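Local coordinates for protein succinylglutamate desuccinylase (Chromobacterium violaceum, PDB 1YW4) that probably hydrolyses N-succinylglutamate to succinate and glutamate with one zinc ion per subunit, the last step of arginine breakdown by the succinyltransferase pathway, at residues 149-153 with 216-220; 53-57 with 103-107. One frame throughout, in Å; residues are numbered along the deposited sequence.

Interaction 1 (149-153 with 216-220); sequences HTAIR and GKARP. With ZN (zinc ion), chain C.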
ATOM      1  N   HIS A 149      19.378  14.213 -11.633  1.00  9.00           N
ATOM      2  CA  HIS A 149      18.582  15.421 -11.791  1.00 11.76           C
ATOM      3  C   HIS A 149      18.641  16.331 -10.562  1.00 11.81           C
ATOM      4  O   HIS A 149      19.092  15.923  -9.490  1.00 11.64           O
ATOM      5  CB  HIS A 149      17.104  15.044 -12.009  1.00 10.48           C
ATOM      6  CG  HIS A 149      16.835  14.311 -13.288  1.00 11.59           C
ATOM      7  ND1 HIS A 149      16.142  14.875 -14.336  1.00 13.22           N
ATOM      8  CD2 HIS A 149      17.139  13.049 -13.676  1.00 10.69           C
ATOM      9  CE1 HIS A 149      16.027  13.996 -15.315  1.00 12.25           C
ATOM     10  NE2 HIS A 149      16.624  12.879 -14.940  1.00 14.27           N
ATOM     11  N   THR A 150      18.209  17.575 -10.743  1.00 13.98           N
ATOM     12  CA  THR A 150      18.071  18.538  -9.648  1.00 14.68           C
ATOM     13  C   THR A 150      16.752  19.225 -10.000  1.00 16.60           C
ATOM     14  O   THR A 150      16.204  18.991 -11.080  1.00 16.59           O
ATOM     15  CB  THR A 150      19.245  19.568  -9.521  1.00 14.77           C
ATOM     16  OG1 THR A 150      19.581  20.118 -10.798  1.00 13.38           O
ATOM     17  CG2 THR A 150      20.476  18.903  -8.884  1.00 14.04           C
ATOM     18  N   ALA A 151      16.223  20.050  -9.103  1.00 17.59           N
ATOM     19  CA  ALA A 151      14.937  20.688  -9.370  1.00 15.92           C
ATOM     20  C   ALA A 151      14.799  22.068  -8.745  1.00 16.17           C
ATOM     21  O   ALA A 151      15.503  22.394  -7.802  1.00 13.57           O
ATOM     22  CB  ALA A 151      13.797  19.779  -8.866  1.00 17.46           C
ATOM     23  N   ILE A 152      13.886  22.874  -9.288  1.00 18.75           N
ATOM     24  CA  ILE A 152      13.637  24.219  -8.778  1.00 19.39           C
ATOM     25  C   ILE A 152      12.801  24.135  -7.502  1.00 18.89           C
ATOM     26  O   ILE A 152      13.133  24.761  -6.499  1.00 18.99           O
ATOM     27  CB  ILE A 152      12.868  25.089  -9.805  1.00 21.65           C
ATOM     28  CG1 ILE A 152      13.750  25.404 -11.016  1.00 24.10           C
ATOM     29  CG2 ILE A 152      12.399  26.389  -9.146  1.00 24.28           C
ATOM     30  CD1 ILE A 152      13.971  24.234 -11.952  1.00 27.89           C
ATOM     31  N   ARG A 153      11.712  23.369  -7.543  1.00 20.18           N
ATOM     32  CA  ARG A 153      10.836  23.214  -6.375  1.00 19.48           C
ATOM     33  C   ARG A 153      11.539  22.344  -5.338  1.00 19.66           C
ATOM     34  O   ARG A 153      12.065  21.280  -5.668  1.00 19.67           O
ATOM     35  CB  ARG A 153       9.504  22.567  -6.782  1.00 18.94           C
ATOM     36  CG  ARG A 153       8.506  22.361  -5.629  1.00 22.66           C
ATOM     37  CD  ARG A 153       7.263  21.601  -6.083  1.00 21.06           C
ATOM     38  NE  ARG A 153       6.565  22.277  -7.179  1.00 22.63           N
ATOM     39  CZ  ARG A 153       5.898  23.418  -7.051  1.00 22.95           C
ATOM     40  NH1 ARG A 153       5.831  24.019  -5.867  1.00 23.47           N
ATOM     41  NH2 ARG A 153       5.297  23.955  -8.104  1.00 24.71           N
ATOM     42  N   GLY A 216      18.942  17.476  -5.545  1.00 19.69           N
ATOM     43  CA  GLY A 216      18.875  18.780  -4.909  1.00 18.89           C
ATOM     44  C   GLY A 216      18.313  19.940  -5.720  1.00 18.83           C
ATOM     45  O   GLY A 216      17.478  19.767  -6.616  1.00 18.10           O
ATOM     46  N   LYS A 217      18.796  21.139  -5.406  1.00 20.37           N
ATOM     47  CA  LYS A 217      18.339  22.370  -6.052  1.00 22.01           C
ATOM     48  C   LYS A 217      18.975  22.656  -7.407  1.00 18.94           C
ATOM     49  O   LYS A 217      20.183  22.495  -7.581  1.00 17.85           O
ATOM     50  CB  LYS A 217      18.599  23.557  -5.115  1.00 26.15           C
ATOM     51  CG  LYS A 217      18.084  23.358  -3.687  1.00 30.52           C
ATOM     52  CD  LYS A 217      18.612  24.429  -2.746  1.00 32.49           C
ATOM     53  CE  LYS A 217      18.155  24.205  -1.303  1.00 33.39           C
ATOM     54  NZ  LYS A 217      18.652  25.287  -0.393  1.00 32.75           N
ATOM     55  N   ALA A 218      18.155  23.099  -8.356  1.00 17.66           N
ATOM     56  CA  ALA A 218      18.647  23.432  -9.688  1.00 17.90           C
ATOM     57  C   ALA A 218      19.340  24.792  -9.636  1.00 18.21           C
ATOM     58  O   ALA A 218      18.835  25.736  -9.024  1.00 17.54           O
ATOM     59  CB  ALA A 218      17.500  23.465 -10.690  1.00 17.36           C
ATOM     60  N   ARG A 219      20.500  24.876 -10.276  1.00 17.35           N
ATOM     61  CA  ARG A 219      21.291  26.098 -10.308  1.00 19.02           C
ATOM     62  C   ARG A 219      22.147  26.093 -11.567  1.00 18.77           C
ATOM     63  O   ARG A 219      22.493  25.033 -12.084  1.00 19.22           O
ATOM     64  CB  ARG A 219      22.214  26.174  -9.081  1.00 19.67           C
ATOM     65  CG  ARG A 219      21.528  26.467  -7.752  1.00 19.80           C
ATOM     66  CD  ARG A 219      21.365  27.966  -7.544  1.00 23.28           C
ATOM     67  NE  ARG A 219      20.878  28.291  -6.207  1.00 23.88           N
ATOM     68  CZ  ARG A 219      19.690  27.935  -5.732  1.00 24.97           C
ATOM     69  NH1 ARG A 219      19.341  28.278  -4.504  1.00 26.33           N
ATOM     70  NH2 ARG A 219      18.846  27.245  -6.486  1.00 25.05           N
ATOM     71  N   PRO A 220      22.488  27.281 -12.082  1.00 18.48           N
ATOM     72  CA  PRO A 220      23.316  27.360 -13.290  1.00 17.53           C
ATOM     73  C   PRO A 220      24.765  27.005 -12.953  1.00 16.06           C
ATOM     74  O   PRO A 220      25.131  26.935 -11.777  1.00 15.10           O
ATOM     75  CB  PRO A 220      23.150  28.813 -13.717  1.00 17.62           C
ATOM     76  CG  PRO A 220      23.070  29.511 -12.394  1.00 18.85           C
ATOM     77  CD  PRO A 220      22.137  28.626 -11.592  1.00 17.19           C
TER
HETATM   78 ZN    ZN C 501      15.059  16.922 -14.077  1.00 28.91          ZN
HETATM   79  O   HOH W   1      21.836  22.237 -10.090  1.00 13.80           O
HETATM   80  O   HOH W   2      14.185  17.364 -11.963  1.00 15.54           O

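Interaction 2 (53-57 with 103-107); sequences CGVHG and YDMNR. With ZN (zinc ion), chain C.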
ATOM      1  N   CYS A  53      23.228  12.756 -17.313  1.00  9.93           N
ATOM      2  CA  CYS A  53      22.972  14.021 -16.639  1.00 10.98           C
ATOM      3  C   CYS A  53      22.615  15.047 -17.693  1.00 11.40           C
ATOM      4  O   CYS A  53      22.853  14.825 -18.876  1.00 10.53           O
ATOM      5  CB  CYS A  53      24.212  14.481 -15.865  1.00 12.12           C
ATOM      6  SG  CYS A  53      25.709  14.654 -16.853  1.00 16.30           S
ATOM      7  N   GLY A  54      22.031  16.165 -17.281  1.00 11.38           N
ATOM      8  CA  GLY A  54      21.679  17.164 -18.266  1.00 11.17           C
ATOM      9  C   GLY A  54      20.522  16.753 -19.163  1.00 12.89           C
ATOM     10  O   GLY A  54      20.414  17.256 -20.277  1.00 12.50           O
ATOM     11  N   VAL A  55      19.688  15.813 -18.718  1.00 13.29           N
ATOM     12  CA  VAL A  55      18.512  15.445 -19.507  1.00 13.51           C
ATOM     13  C   VAL A  55      17.744  16.767 -19.587  1.00 12.39           C
ATOM     14  O   VAL A  55      17.121  17.091 -20.605  1.00 11.82           O
ATOM     15  CB  VAL A  55      17.661  14.361 -18.796  1.00 15.81           C
ATOM     16  CG1 VAL A  55      16.249  14.326 -19.375  1.00 16.98           C
ATOM     17  CG2 VAL A  55      18.317  12.988 -18.988  1.00 16.06           C
ATOM     18  N   HIS A  56      17.815  17.519 -18.489  1.00  8.66           N
ATOM     19  CA  HIS A  56      17.229  18.849 -18.388  1.00 11.99           C
ATOM     20  C   HIS A  56      18.469  19.751 -18.298  1.00 11.19           C
ATOM     21  O   HIS A  56      19.296  19.602 -17.397  1.00 11.05           O
ATOM     22  CB  HIS A  56      16.333  18.944 -17.144  1.00 11.50           C
ATOM     23  CG  HIS A  56      15.057  18.174 -17.285  1.00 13.11           C
ATOM     24  ND1 HIS A  56      14.526  17.416 -16.265  1.00 14.66           N
ATOM     25  CD2 HIS A  56      14.243  17.994 -18.351  1.00 14.00           C
ATOM     26  CE1 HIS A  56      13.444  16.795 -16.698  1.00 14.45           C
ATOM     27  NE2 HIS A  56      13.251  17.128 -17.963  1.00 17.08           N
ATOM     28  N   GLY A  57      18.619  20.642 -19.275  1.00 12.61           N
ATOM     29  CA  GLY A  57      19.781  21.516 -19.344  1.00 11.71           C
ATOM     30  C   GLY A  57      20.059  22.501 -18.227  1.00 13.97           C
ATOM     31  O   GLY A  57      21.184  22.997 -18.116  1.00 15.45           O
ATOM     32  N   TYR A 103      10.546  20.278 -26.354  1.00 21.88           N
ATOM     33  CA  TYR A 103       9.809  19.285 -25.580  1.00 19.76           C
ATOM     34  C   TYR A 103      10.702  18.649 -24.505  1.00 18.52           C
ATOM     35  O   TYR A 103      11.893  18.414 -24.734  1.00 16.21           O
ATOM     36  CB  TYR A 103       9.302  18.215 -26.545  1.00 21.29           C
ATOM     37  CG  TYR A 103       8.084  17.449 -26.092  1.00 23.71           C
ATOM     38  CD1 TYR A 103       8.198  16.368 -25.219  1.00 25.76           C
ATOM     39  CD2 TYR A 103       6.815  17.771 -26.584  1.00 25.75           C
ATOM     40  CE1 TYR A 103       7.082  15.616 -24.851  1.00 26.34           C
ATOM     41  CE2 TYR A 103       5.691  17.027 -26.222  1.00 28.76           C
ATOM     42  CZ  TYR A 103       5.836  15.949 -25.359  1.00 28.95           C
ATOM     43  OH  TYR A 103       4.744  15.184 -25.035  1.00 31.27           O
ATOM     44  N   ASP A 104      10.116  18.387 -23.341  1.00 17.42           N
ATOM     45  CA  ASP A 104      10.811  17.769 -22.211  1.00 17.43           C
ATOM     46  C   ASP A 104      11.359  16.407 -22.652  1.00 17.56           C
ATOM     47  O   ASP A 104      10.592  15.474 -22.906  1.00 16.04           O
ATOM     48  CB  ASP A 104       9.829  17.582 -21.041  1.00 17.98           C
ATOM     49  CG  ASP A 104      10.505  17.091 -19.764  1.00 19.62           C
ATOM     50  OD1 ASP A 104      11.474  16.308 -19.849  1.00 18.70           O
ATOM     51  OD2 ASP A 104      10.045  17.472 -18.666  1.00 20.09           O
HETATM   52  N   MSE A 105      12.680  16.291 -22.739  1.00 16.34           N
HETATM   53  CA  MSE A 105      13.279  15.037 -23.167  1.00 17.87           C
HETATM   54  C   MSE A 105      12.924  13.883 -22.252  1.00 16.95           C
HETATM   55  O   MSE A 105      12.791  12.748 -22.713  1.00 16.88           O
HETATM   56  CB  MSE A 105      14.799  15.165 -23.275  1.00 18.23           C
HETATM   57  CG  MSE A 105      15.484  13.922 -23.851  1.00 22.24           C
HETATM   58 SE   MSE A 105      17.335  14.259 -24.309  1.00 26.23          SE
HETATM   59  CE  MSE A 105      17.025  15.300 -25.904  1.00 23.84           C
ATOM     60  N   ASN A 106      12.752  14.139 -20.959  1.00 16.81           N
ATOM     61  CA  ASN A 106      12.411  13.020 -20.101  1.00 17.43           C
ATOM     62  C   ASN A 106      10.952  12.620 -20.217  1.00 18.40           C
ATOM     63  O   ASN A 106      10.390  11.972 -19.336  1.00 18.48           O
ATOM     64  CB  ASN A 106      12.791  13.263 -18.645  1.00 17.36           C
ATOM     65  CG  ASN A 106      13.337  11.999 -17.997  1.00 16.81           C
ATOM     66  OD1 ASN A 106      13.833  11.115 -18.699  1.00 10.66           O
ATOM     67  ND2 ASN A 106      13.260  11.906 -16.675  1.00 11.51           N
ATOM     68  N   ARG A 107      10.348  13.030 -21.322  1.00 19.24           N
ATOM     69  CA  ARG A 107       8.979  12.660 -21.634  1.00 20.28           C
ATOM     70  C   ARG A 107       9.042  12.047 -23.036  1.00 18.52           C
ATOM     71  O   ARG A 107       8.015  11.687 -23.611  1.00 19.71           O
ATOM     72  CB  ARG A 107       8.065  13.886 -21.650  1.00 22.93           C
ATOM     73  CG  ARG A 107       7.748  14.472 -20.289  1.00 26.96           C
ATOM     74  CD  ARG A 107       6.740  15.595 -20.429  1.00 31.68           C
ATOM     75  NE  ARG A 107       5.533  15.134 -21.120  1.00 36.39           N
ATOM     76  CZ  ARG A 107       4.622  15.940 -21.657  1.00 38.95           C
ATOM     77  NH1 ARG A 107       3.558  15.430 -22.265  1.00 38.37           N
ATOM     78  NH2 ARG A 107       4.782  17.258 -21.592  1.00 38.68           N
TER
HETATM   79 ZN    ZN C 501      15.059  16.922 -14.077  1.00 28.91          ZN
HETATM   80  O   HOH W   3      14.837  18.212 -21.678  1.00 11.03           O
HETATM   81  O   HOH W   2      14.185  17.364 -11.963  1.00 15.54           O

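Interaction 1 (149-153 with 216-220)
Thr-150 lies against the backbone of Gly-216, Lys-217 and Ala-218 where strand 143-151 runs out beside the loop that follows strand 209-215. Its CB is 3.4 Å from Gly-216 O and a little farther from Lys-217 O. Beyond CB the side chain forks. OG1 is placed between backbone N and carbonyl carbon (chi1 46°) and comes 3.6 Å from Ala-218 CA. CG2 stays near the Gly-216 and Lys-217 carbonyls, at van der Waals distance. OG1 also bonds a water that lies in hydrogen-bonding reach of Lys-217 O and accepts from Arg-219 N. Threonine thus offers CB and a methyl to the carbonyl-lined backbone and a hydroxyl to the water.

The two segments are tied by a short parallel bridge, Ala-151 with Lys-217. Ala-151 N gives its hydrogen to Gly-216 O at 2.8 Å, and Ala-218 N bonds Ala-151 O at 2.8 Å. Gly-216 suits the corner because a CB at its backbone angles would press on the preceding carbonyl oxygen. Ala-218 CB packs on the Ala-151 backbone and touches Ile-152 CD1 at 3.8 Å; a methyl suits so close an approach to the strand.

At the other end, His-149 turns its imidazole away from the loop and binds zinc through ND1 at 2.3 Å, with NE2 hydrogen-bonded to Asp-147. Thr-150 O accepts a 2.7 Å hydrogen bond from the zinc-bound water. Backbone pairing and metal ligation therefore meet within three residues of one strand end, and the carbonyl of Thr-150 would be expected to orient the zinc-bound water.

Interaction 2 (53-57 with 103-107)
Asp-104 OD1 is gripped by two donors, His-56 NE2 at 2.7 Å and, weakly, the backbone N of Asn-106 at 2.8 Å. The first is a His-carboxylate hydrogen bond behind a metal ligand: His-56 belongs to the zinc site of the AspA/AstE catalytic domain, which is akin to zinc-dependent exopeptidases, and its ND1 binds the metal. The N-H...O angle is 166° and OD1 lies almost in the imidazole plane, yet the ring meets the carboxylate from above its plane, and the two planes stand 75° apart. Asp-104 has CG anti to the backbone N (chi1 -173°), which carries the carboxylate across to the ring edge.

The carboxylate is consistent with a hydrogen on NE2 and, together with the ND1-zinc bond, fixes the ring's rotation; it would be expected to make ND1 a stronger donor to zinc. Arg-99 adds a long, weak ion pair to OD2.

Val-55 CG1 backs one face of the His-56 ring, 4.3 Å from its plane and over its centre. The same methyl packs 3.7 Å from Asn-106 CB, the two side chains crossing at about a right angle, so one methyl, anti to the backbone N, serves both ring and loop. Asn-106 sends OD1 to the backbone N of Phe-198, anchoring its amide to a third part of the fold. Selenomethionine Met-105, in the 3-10 turn 105-107, directs its bent chain toward helix 120-137. Its backbone is joined to the opposite loop by one water, which donates to Val-55 O at 2.8 Å and accepts from Met-105 N at 3.1 Å.

How the interactions relate
Both interactions build the same zinc site within the catalytic domain, each supplying one histidine, while Glu-59 completes the protein ligands. Interaction 2 is the buried one, joining two loops behind the metal through side chains. Interaction 1 is only partly buried and extends to exposed residues; it joins a strand end to a loop chiefly by backbone hydrogen bonds. In both, an aspartate holds the histidine's NE2, from the partner segment in interaction 2 and from the same strand in interaction 1. The two histidines meet with ND1 of His-149 and ND1 of His-56 3.6 Å apart and the rings at about 70°. His-149 CE1 also packs 3.7 Å from Asn-106 ND2, so 103-107 borders both histidines.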